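Extracellular solute-binding protein, family 1 (Bifidobacterium longum subsp. infantis, PDB 6FTH) probably binds human milk oligosaccharides outside the cell and delivers them to an ABC transporter for import. Local coordinates at residues A[258-261]-A[262-266]; A[177-180]-A[181-185]; A[345-348]-A[349-352]; A[353-356]-A[357-361]. All coordinates share one frame; numbering follows the deposited sequence.

Interaction 1 of 4, residues A[258-261]-A[262-266]; sequences YHKL and ISEGL
L261 and L266 meet where helix 249-263 ends in a Schellman motif. L266 N reaches back to L261 O (2.9 Å, N-H...O 161°), G265 N bonds I262 O, and G265, with positive phi, is the C-prime residue. On this buried side CD2 of L261 meets CD1 of L266 at 3.9 Å, their side chains at about a right angle, and helix 173-185 packs against both leucines. The looser side is that of K260 and S263, both exposed. S263 OG, turned between its own N and carbonyl carbon (chi1 78°), gives K260 O a hydrogen bond of 2.8 Å, whereas E264 N bonds that oxygen weakly. CB of S263 lies over one face of the H259 ring, whose ND1 bonds M482 O. K260 and E264 touch loosely, CG to OE1 at 3.9 Å; NZ of K260 pairs instead with E177. OE2 of E264 makes a long, weak ion pair with K181 NZ. A lysine in its place would probably leave K181 facing a like charge instead of that partner. OE1 of E264 sits close to OE2 of E177, so one of these carboxyl groups may hold a proton, with nearby lysines balancing the remaining charge.

Interaction 2 of 4, residues A[177-180]-A[181-185]; sequences ENVL and KAFKT
Helix 173-185 carries this contact in its last two turns, where E177 meets K181 and V179 meets F183, each one turn apart. Main-chain bonds run regularly, as from F183 N to V179 O (2.9 Å, N-H...O 164°). On the side facing helix 249-263, OE2 of E177 and NZ of K181 form a salt bridge, long and weak as a hydrogen bond at 3.2 Å; both chains are extended and cross at a slant, and OE1 of E177 is held by K260. The side toward helix 159-165 is apolar. V179 has CG1 anti to the backbone N (chi1 164°), which sets this methyl over the F183 ring in a CH-pi contact, 3.8 Å from the centroid and somewhat toward the rim; CZ is the nearest ring atom at 3.5 Å. CD2 of L180 comes to 4.2 Å from CD2 of F183. At the C-terminal end K181 O receives both T185 N and T185 OG1 (3.1 Å each), from opposite faces of its plane. Around the helix, L162 and L165 of helix 159-165 cover V179, A182 and F183, with W161 edge-to-face to F183, while L180 packs on P198 and M199 of strand 197-199 and on L261 of helix 249-263.

Interaction 3 of 4, residues A[345-348]-A[349-352]; sequences SHAA and NKDA
From S345 to N349 the chain makes an irregular turn, extended at A347 (psi 136°) and helical in phi and psi at A348, before K350 starts helix 350-360. K350 sends its side chain back along this turn. With CG anti to the carbonyl carbon (chi1 -71°) and every later torsion extended, the chain reaches back far enough to bring NZ beside the carbonyl of S345, five residues earlier. There NZ gives S345 O a hydrogen bond of 2.7 Å, approaching from above the carbonyl plane, 44° out of it. On the way the aliphatic part runs past A347, with CG 3.6 Å from A347 O and 4.1 Å from A347 CB. The salt bridge from NZ to E104 gives the ammonium group a second, charged partner. A methionine in place of K350 is likely to leave S345 O without its ammonium donor and E104 without its countercharge, loosening the tie between turn and helix start. At the helix start itself, one water bridges the main chain, donating to A348 O at 2.7 Å and accepting from K350 N at 2.9 Å. N349 holds the N-cap position without a capping bond; its ND2 bonds I29 O instead. S345 OG lies 3.2 Å above the plane of the H346 ring, over its centre, and bonds G101 O. The turn links strand 339-343 to helix 350-360: S345 pairs by backbone with L102, A347 touches D85 just ahead of strand 86-88, and N349 and A352 rest on P28 beside strand 29-36.

Interaction 4 of 4, residues A[353-356]-A[357-361]; sequences ALKL and ANLLY
A357 begins the second half of helix 350-360, its N bonded to A353 O at 3.0 Å. This amphipathic helix packs on strand 339-343, an outer strand of a four-stranded mixed sheet, in a protein whose family has the type 2 periplasmic-binding fold. The small CB of A357 touches F341 of that strand and M113, and A353 and L354 lie against L343 one turn earlier. N358 follows, its N donating to L354 O at 2.9 Å. Its amide extends away from the preceding turn, CG anti to the backbone N (chi1 -171°), and OD1 accepts a hydrogen bond from N115 N at the start of helix 114-122. L359 stands on the outer flank beside K355. The two chains point the same way, and CD1 of L359 comes to 4.1 Å from CG of K355. K355 is exposed, and its NZ bonds C56 O only weakly. L360 turns to the buried side with L356. L360 N meets L356 O at 2.9 Å in a nearly straight bond (N-H...O 167°). CG of L360 lies 3.3 Å from L356 O, and CD1 of L360 is 4.2 Å from CG of L356. L52 of helix 47-56 packs on L356, L359 and L360, so this row of leucines faces a second helix while the alanines face the sheet. Y361 comes just after the helix: its N still bonds A357 O at 3.1 Å, and its side chain touches R340 and V116, with OH bonded to P141 O.

In the fold
From the N terminus the contacts come in series, interaction 2, interaction 1, interaction 3 and interaction 4; all are local, and none nests in or crosses another. Interaction 2 lies inside helix 173-185, and interaction 1 finishes helix 249-263. Their centres are 11 Å apart, and the two helices meet there through charged and leucine side chains. Interaction 3 closes the turn from strand 339-343 into helix 350-360, and interaction 4 continues that helix directly, 12 Å on between centres. The two pairs lie on opposite sides of the chain's centre, 54 to 63 Å apart between centres, consistent with the two lobes of a solute-binding protein, each pair joining helices and sheet within its own half.

Interaction 1 of 4, residues A[258-261]-A[262-266]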
loop_
_atom_site.group_PDB
_atom_site.type_symbol
_atom_site.label_atom_id
_atom_site.label_comp_id
_atom_site.label_asym_id
_atom_site.label_seq_id
_atom_site.Cartn_x
_atom_site.Cartn_y
_atom_site.Cartn_z
ATOM N N TYR A 258 8.516 15.487 16.795
ATOM C CA TYR A 258 7.072 15.401 17.023
ATOM C C TYR A 258 6.718 15.836 18.432
ATOM O O TYR A 258 5.702 16.509 18.638
ATOM C CB TYR A 258 6.532 14.006 16.757
ATOM C CG TYR A 258 6.189 13.762 15.294
ATOM C CD1 TYR A 258 5.324 14.614 14.601
ATOM C CD2 TYR A 258 6.735 12.689 14.597
ATOM C CE1 TYR A 258 4.999 14.379 13.266
ATOM C CE2 TYR A 258 6.421 12.461 13.274
ATOM C CZ TYR A 258 5.559 13.305 12.608
ATOM O OH TYR A 258 5.226 13.073 11.304
ATOM N N HIS A 259 7.535 15.474 19.422
ATOM C CA HIS A 259 7.184 15.902 20.777
ATOM C C HIS A 259 7.255 17.420 20.907
ATOM O O HIS A 259 6.414 18.029 21.578
ATOM C CB HIS A 259 8.055 15.234 21.833
ATOM C CG HIS A 259 7.736 15.700 23.218
ATOM N ND1 HIS A 259 6.480 15.567 23.764
ATOM C CD2 HIS A 259 8.479 16.361 24.134
ATOM C CE1 HIS A 259 6.472 16.101 24.975
ATOM N NE2 HIS A 259 7.673 16.591 25.220
ATOM N N LYS A 260 8.230 18.045 20.255
ATOM C CA LYS A 260 8.305 19.494 20.261
ATOM C C LYS A 260 7.040 20.086 19.661
ATOM O O LYS A 260 6.392 20.948 20.264
ATOM C CB LYS A 260 9.546 19.957 19.495
ATOM C CG LYS A 260 9.760 21.479 19.556
ATOM C CD LYS A 260 10.954 21.942 18.729
ATOM C CE LYS A 260 11.288 23.412 19.048
ATOM N NZ LYS A 260 12.246 24.020 18.084
ATOM N N LEU A 261 6.646 19.595 18.488
ATOM C CA LEU A 261 5.438 20.085 17.837
ATOM C C LEU A 261 4.212 19.888 18.719
ATOM O O LEU A 261 3.385 20.800 18.864
ATOM C CB LEU A 261 5.233 19.367 16.509
ATOM C CG LEU A 261 6.299 19.562 15.419
ATOM C CD1 LEU A 261 5.822 18.991 14.061
ATOM C CD2 LEU A 261 6.738 20.988 15.249
ATOM N N ILE A 262 4.052 18.681 19.272
ATOM C CA ILE A 262 2.911 18.382 20.137
ATOM C C ILE A 262 2.904 19.300 21.351
ATOM O O ILE A 262 1.859 19.851 21.726
ATOM C CB ILE A 262 2.917 16.888 20.529
ATOM C CG1 ILE A 262 2.547 16.024 19.330
ATOM C CG2 ILE A 262 1.918 16.605 21.669
ATOM C CD1 ILE A 262 2.899 14.554 19.495
ATOM N N SER A 263 4.066 19.498 21.969
ATOM C CA SER A 263 4.154 20.326 23.168
ATOM C C SER A 263 3.822 21.787 22.874
ATOM O O SER A 263 3.408 22.519 23.782
ATOM C CB SER A 263 5.554 20.191 23.778
ATOM O OG SER A 263 6.515 20.961 23.081
ATOM N N GLU A 264 3.970 22.209 21.619
ATOM C CA GLU A 264 3.651 23.553 21.170
ATOM C C GLU A 264 2.225 23.681 20.653
ATOM O O GLU A 264 1.859 24.747 20.148
ATOM C CB GLU A 264 4.670 23.995 20.104
ATOM C CG GLU A 264 6.079 24.164 20.675
ATOM C CD GLU A 264 7.130 24.555 19.663
ATOM O OE1 GLU A 264 7.098 24.092 18.495
ATOM O OE2 GLU A 264 8.028 25.324 20.037
ATOM N N GLY A 265 1.402 22.640 20.777
ATOM C CA GLY A 265 0.045 22.714 20.297
ATOM C C GLY A 265 -0.085 22.706 18.795
ATOM O O GLY A 265 -1.101 23.177 18.265
ATOM N N LEU A 266 0.915 22.186 18.076
ATOM C CA LEU A 266 0.876 22.184 16.620
ATOM C C LEU A 266 0.316 20.899 16.030
ATOM O O LEU A 266 0.042 20.853 14.822
ATOM C CB LEU A 266 2.265 22.460 16.075
ATOM C CG LEU A 266 2.938 23.718 16.649
ATOM C CD1 LEU A 266 4.372 23.884 16.207
ATOM C CD2 LEU A 266 2.152 24.983 16.284
#

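Interaction 2 of 4, residues A[177-180]-A[181-185]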
loop_
_atom_site.group_PDB
_atom_site.type_symbol
_atom_site.label_atom_id
_atom_site.label_comp_id
_atom_site.label_asym_id
_atom_site.label_seq_id
_atom_site.Cartn_x
_atom_site.Cartn_y
_atom_site.Cartn_z
ATOM N N GLU A 177 8.326 23.952 11.282
ATOM C CA GLU A 177 7.825 24.390 12.576
ATOM C C GLU A 177 7.331 25.832 12.496
ATOM O O GLU A 177 6.250 26.162 13.021
ATOM C CB GLU A 177 8.916 24.226 13.640
ATOM C CG GLU A 177 8.435 24.574 15.013
ATOM C CD GLU A 177 9.513 24.474 16.074
ATOM O OE1 GLU A 177 10.700 24.250 15.740
ATOM O OE2 GLU A 177 9.155 24.611 17.260
ATOM N N ASN A 178 8.077 26.695 11.809
ATOM C CA ASN A 178 7.665 28.096 11.699
ATOM C C ASN A 178 6.334 28.224 10.972
ATOM O O ASN A 178 5.454 28.991 11.396
ATOM C CB ASN A 178 8.751 28.895 10.992
ATOM C CG ASN A 178 8.391 30.358 10.831
ATOM O OD1 ASN A 178 8.292 31.097 11.819
ATOM N ND2 ASN A 178 8.210 30.793 9.581
ATOM N N VAL A 179 6.163 27.483 9.871
ATOM C CA VAL A 179 4.891 27.488 9.149
ATOM C C VAL A 179 3.750 27.025 10.045
ATOM O O VAL A 179 2.651 27.611 10.046
ATOM C CB VAL A 179 5.008 26.597 7.893
ATOM C CG1 VAL A 179 3.642 26.262 7.340
ATOM C CG2 VAL A 179 5.903 27.255 6.857
ATOM N N LEU A 180 3.975 25.959 10.818
ATOM C CA LEU A 180 2.907 25.427 11.643
ATOM C C LEU A 180 2.507 26.415 12.731
ATOM O O LEU A 180 1.324 26.524 13.053
ATOM C CB LEU A 180 3.339 24.099 12.258
ATOM C CG LEU A 180 3.587 22.942 11.268
ATOM C CD1 LEU A 180 4.032 21.746 12.030
ATOM C CD2 LEU A 180 2.345 22.618 10.462
ATOM N N LYS A 181 3.479 27.134 13.315
ATOM C CA LYS A 181 3.148 28.164 14.303
ATOM C C LYS A 181 2.282 29.252 13.689
ATOM O O LYS A 181 1.353 29.756 14.332
ATOM C CB LYS A 181 4.421 28.773 14.888
ATOM C CG LYS A 181 5.196 27.810 15.800
ATOM C CD LYS A 181 6.507 28.359 16.326
ATOM C CE LYS A 181 7.173 27.348 17.278
ATOM N NZ LYS A 181 8.571 27.775 17.661
ATOM N N ALA A 182 2.589 29.650 12.460
ATOM C CA ALA A 182 1.773 30.639 11.768
ATOM C C ALA A 182 0.367 30.122 11.526
ATOM O O ALA A 182 -0.621 30.845 11.730
ATOM C CB ALA A 182 2.445 30.999 10.449
ATOM N N PHE A 183 0.241 28.865 11.100
ATOM C CA PHE A 183 -1.076 28.262 10.935
ATOM C C PHE A 183 -1.837 28.278 12.246
ATOM O O PHE A 183 -3.058 28.499 12.268
ATOM C CB PHE A 183 -0.949 26.809 10.446
ATOM C CG PHE A 183 -0.494 26.647 8.999
ATOM C CD1 PHE A 183 -0.344 27.717 8.125
ATOM C CD2 PHE A 183 -0.238 25.374 8.524
ATOM C CE1 PHE A 183 0.053 27.494 6.802
ATOM C CE2 PHE A 183 0.150 25.145 7.231
ATOM C CZ PHE A 183 0.306 26.197 6.363
ATOM N N LYS A 184 -1.135 28.048 13.357
ATOM C CA LYS A 184 -1.813 27.948 14.635
ATOM C C LYS A 184 -2.385 29.294 15.049
ATOM O O LYS A 184 -3.510 29.356 15.551
ATOM C CB LYS A 184 -0.859 27.408 15.701
ATOM C CG LYS A 184 -1.551 27.194 17.048
ATOM C CD LYS A 184 -0.648 26.657 18.115
ATOM C CE LYS A 184 -1.433 26.334 19.414
ATOM N NZ LYS A 184 -2.602 25.382 19.246
ATOM N N THR A 185 -1.656 30.385 14.806
ATOM C CA THR A 185 -1.986 31.652 15.455
ATOM C C THR A 185 -2.552 32.716 14.531
ATOM O O THR A 185 -3.110 33.696 15.031
ATOM C CB THR A 185 -0.755 32.255 16.144
ATOM O OG1 THR A 185 0.294 32.484 15.199
ATOM C CG2 THR A 185 -0.254 31.317 17.238
#

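Interaction 3 of 4, residues A[345-348]-A[349-352]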
loop_
_atom_site.group_PDB
_atom_site.type_symbol
_atom_site.label_atom_id
_atom_site.label_comp_id
_atom_site.label_asym_id
_atom_site.label_seq_id
_atom_site.Cartn_x
_atom_site.Cartn_y
_atom_site.Cartn_z
ATOM N N SER A 345 -3.848 -27.777 -5.559
ATOM C CA SER A 345 -3.118 -28.909 -6.111
ATOM C C SER A 345 -4.034 -30.091 -6.371
ATOM O O SER A 345 -3.652 -31.006 -7.107
ATOM C CB SER A 345 -2.022 -29.334 -5.143
ATOM O OG SER A 345 -2.606 -29.720 -3.919
ATOM N N HIS A 346 -5.235 -30.089 -5.796
ATOM C CA HIS A 346 -6.173 -31.183 -5.987
ATOM C C HIS A 346 -7.393 -30.765 -6.800
ATOM O O HIS A 346 -8.391 -31.488 -6.836
ATOM C CB HIS A 346 -6.533 -31.775 -4.625
ATOM C CG HIS A 346 -5.318 -32.129 -3.819
ATOM N ND1 HIS A 346 -5.063 -31.601 -2.571
ATOM C CD2 HIS A 346 -4.251 -32.904 -4.124
ATOM C CE1 HIS A 346 -3.908 -32.071 -2.125
ATOM N NE2 HIS A 346 -3.395 -32.861 -3.050
ATOM N N ALA A 347 -7.324 -29.623 -7.482
ATOM C CA ALA A 347 -8.412 -29.229 -8.365
ATOM C C ALA A 347 -8.617 -30.279 -9.449
ATOM O O ALA A 347 -7.664 -30.770 -10.054
ATOM C CB ALA A 347 -8.112 -27.884 -9.011
ATOM N N ALA A 348 -9.882 -30.605 -9.704
ATOM C CA ALA A 348 -10.204 -31.661 -10.660
ATOM C C ALA A 348 -9.815 -31.282 -12.083
ATOM O O ALA A 348 -9.246 -32.100 -12.815
ATOM C CB ALA A 348 -11.698 -31.963 -10.589
ATOM N N ASN A 349 -10.107 -30.057 -12.497
ATOM C CA ASN A 349 -9.976 -29.643 -13.893
ATOM C C ASN A 349 -8.937 -28.520 -13.993
ATOM O O ASN A 349 -9.282 -27.343 -14.199
ATOM C CB ASN A 349 -11.341 -29.212 -14.408
ATOM C CG ASN A 349 -12.378 -30.322 -14.303
ATOM O OD1 ASN A 349 -12.176 -31.420 -14.824
ATOM N ND2 ASN A 349 -13.477 -30.047 -13.610
ATOM N N LYS A 350 -7.659 -28.888 -13.876
ATOM C CA LYS A 350 -6.606 -27.871 -13.831
ATOM C C LYS A 350 -6.422 -27.175 -15.173
ATOM O O LYS A 350 -6.050 -25.997 -15.208
ATOM C CB LYS A 350 -5.290 -28.479 -13.356
ATOM C CG LYS A 350 -5.290 -28.835 -11.879
ATOM C CD LYS A 350 -3.959 -29.367 -11.427
ATOM C CE LYS A 350 -4.041 -29.880 -10.012
ATOM N NZ LYS A 350 -2.793 -30.586 -9.640
ATOM N N ASP A 351 -6.682 -27.866 -16.285
ATOM C CA ASP A 351 -6.583 -27.212 -17.588
ATOM C C ASP A 351 -7.615 -26.107 -17.723
ATOM O O ASP A 351 -7.309 -25.012 -18.208
ATOM C CB ASP A 351 -6.769 -28.236 -18.708
ATOM C CG ASP A 351 -5.603 -29.199 -18.811
ATOM O OD1 ASP A 351 -4.451 -28.761 -18.615
ATOM O OD2 ASP A 351 -5.837 -30.397 -19.080
ATOM N N ALA A 352 -8.849 -26.376 -17.301
ATOM C CA ALA A 352 -9.874 -25.344 -17.320
ATOM C C ALA A 352 -9.498 -24.188 -16.397
ATOM O O ALA A 352 -9.716 -23.020 -16.732
ATOM C CB ALA A 352 -11.217 -25.933 -16.902
HETATM O O HOH W 1 -6.734 -31.625 -13.688
#

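Interaction 4 of 4, residues A[353-356]-A[357-361]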
loop_
_atom_site.group_PDB
_atom_site.type_symbol
_atom_site.label_atom_id
_atom_site.label_comp_id
_atom_site.label_asym_id
_atom_site.label_seq_id
_atom_site.Cartn_x
_atom_site.Cartn_y
_atom_site.Cartn_z
ATOM N N ALA A 353 -8.930 -24.501 -15.230
ATOM C CA ALA A 353 -8.552 -23.449 -14.287
ATOM C C ALA A 353 -7.412 -22.588 -14.829
ATOM O O ALA A 353 -7.401 -21.364 -14.627
ATOM C CB ALA A 353 -8.168 -24.069 -12.946
ATOM N N LEU A 354 -6.435 -23.214 -15.490
ATOM C CA LEU A 354 -5.336 -22.480 -16.111
ATOM C C LEU A 354 -5.815 -21.662 -17.302
ATOM O O LEU A 354 -5.320 -20.557 -17.540
ATOM C CB LEU A 354 -4.240 -23.461 -16.505
ATOM C CG LEU A 354 -3.514 -24.133 -15.326
ATOM C CD1 LEU A 354 -2.634 -25.309 -15.798
ATOM C CD2 LEU A 354 -2.666 -23.102 -14.532
ATOM N N LYS A 355 -6.796 -22.172 -18.051
ATOM C CA LYS A 355 -7.397 -21.368 -19.106
ATOM C C LYS A 355 -8.106 -20.157 -18.516
ATOM O O LYS A 355 -8.029 -19.049 -19.066
ATOM C CB LYS A 355 -8.372 -22.215 -19.924
ATOM C CG LYS A 355 -9.175 -21.374 -20.894
ATOM C CD LYS A 355 -9.621 -22.138 -22.134
ATOM C CE LYS A 355 -10.554 -23.239 -21.805
ATOM N NZ LYS A 355 -11.342 -23.640 -23.037
ATOM N N LEU A 356 -8.789 -20.347 -17.384
ATOM C CA LEU A 356 -9.415 -19.226 -16.683
ATOM C C LEU A 356 -8.387 -18.170 -16.260
ATOM O O LEU A 356 -8.619 -16.961 -16.422
ATOM C CB LEU A 356 -10.188 -19.744 -15.466
ATOM C CG LEU A 356 -10.818 -18.711 -14.540
ATOM C CD1 LEU A 356 -11.888 -17.927 -15.287
ATOM C CD2 LEU A 356 -11.422 -19.390 -13.317
ATOM N N ALA A 357 -7.255 -18.600 -15.699
ATOM C CA ALA A 357 -6.184 -17.656 -15.382
ATOM C C ALA A 357 -5.738 -16.904 -16.626
ATOM O O ALA A 357 -5.583 -15.675 -16.617
ATOM C CB ALA A 357 -4.990 -18.400 -14.787
ATOM N N ASN A 358 -5.491 -17.636 -17.702
ATOM C CA ASN A 358 -5.003 -16.990 -18.904
ATOM C C ASN A 358 -5.980 -15.922 -19.368
ATOM O O ASN A 358 -5.570 -14.838 -19.789
ATOM C CB ASN A 358 -4.769 -18.029 -20.001
ATOM C CG ASN A 358 -4.061 -17.438 -21.175
ATOM O OD1 ASN A 358 -3.013 -16.813 -21.018
ATOM N ND2 ASN A 358 -4.666 -17.547 -22.361
ATOM N N LEU A 359 -7.281 -16.214 -19.290
ATOM C CA LEU A 359 -8.287 -15.263 -19.749
ATOM C C LEU A 359 -8.407 -14.063 -18.808
ATOM O O LEU A 359 -8.538 -12.919 -19.269
ATOM C CB LEU A 359 -9.632 -15.962 -19.925
ATOM C CG LEU A 359 -9.672 -16.997 -21.055
ATOM C CD1 LEU A 359 -10.999 -17.723 -21.044
ATOM C CD2 LEU A 359 -9.445 -16.318 -22.413
ATOM N N LEU A 360 -8.352 -14.299 -17.483
ATOM C CA LEU A 360 -8.355 -13.195 -16.528
ATOM C C LEU A 360 -7.269 -12.184 -16.842
ATOM O O LEU A 360 -7.493 -10.974 -16.715
ATOM C CB LEU A 360 -8.184 -13.701 -15.088
ATOM C CG LEU A 360 -9.425 -14.365 -14.478
ATOM C CD1 LEU A 360 -9.029 -15.115 -13.217
ATOM C CD2 LEU A 360 -10.529 -13.376 -14.168
ATOM N N TYR A 361 -6.096 -12.674 -17.258
ATOM C CA TYR A 361 -4.923 -11.850 -17.532
ATOM C C TYR A 361 -4.858 -11.358 -18.973
ATOM O O TYR A 361 -3.895 -10.671 -19.351
ATOM C CB TYR A 361 -3.651 -12.603 -17.094
ATOM C CG TYR A 361 -3.511 -12.559 -15.574
ATOM C CD1 TYR A 361 -4.305 -13.352 -14.751
ATOM C CD2 TYR A 361 -2.646 -11.666 -14.964
ATOM C CE1 TYR A 361 -4.230 -13.269 -13.369
ATOM C CE2 TYR A 361 -2.557 -11.584 -13.572
ATOM C CZ TYR A 361 -3.345 -12.383 -12.790
ATOM O OH TYR A 361 -3.289 -12.305 -11.413
#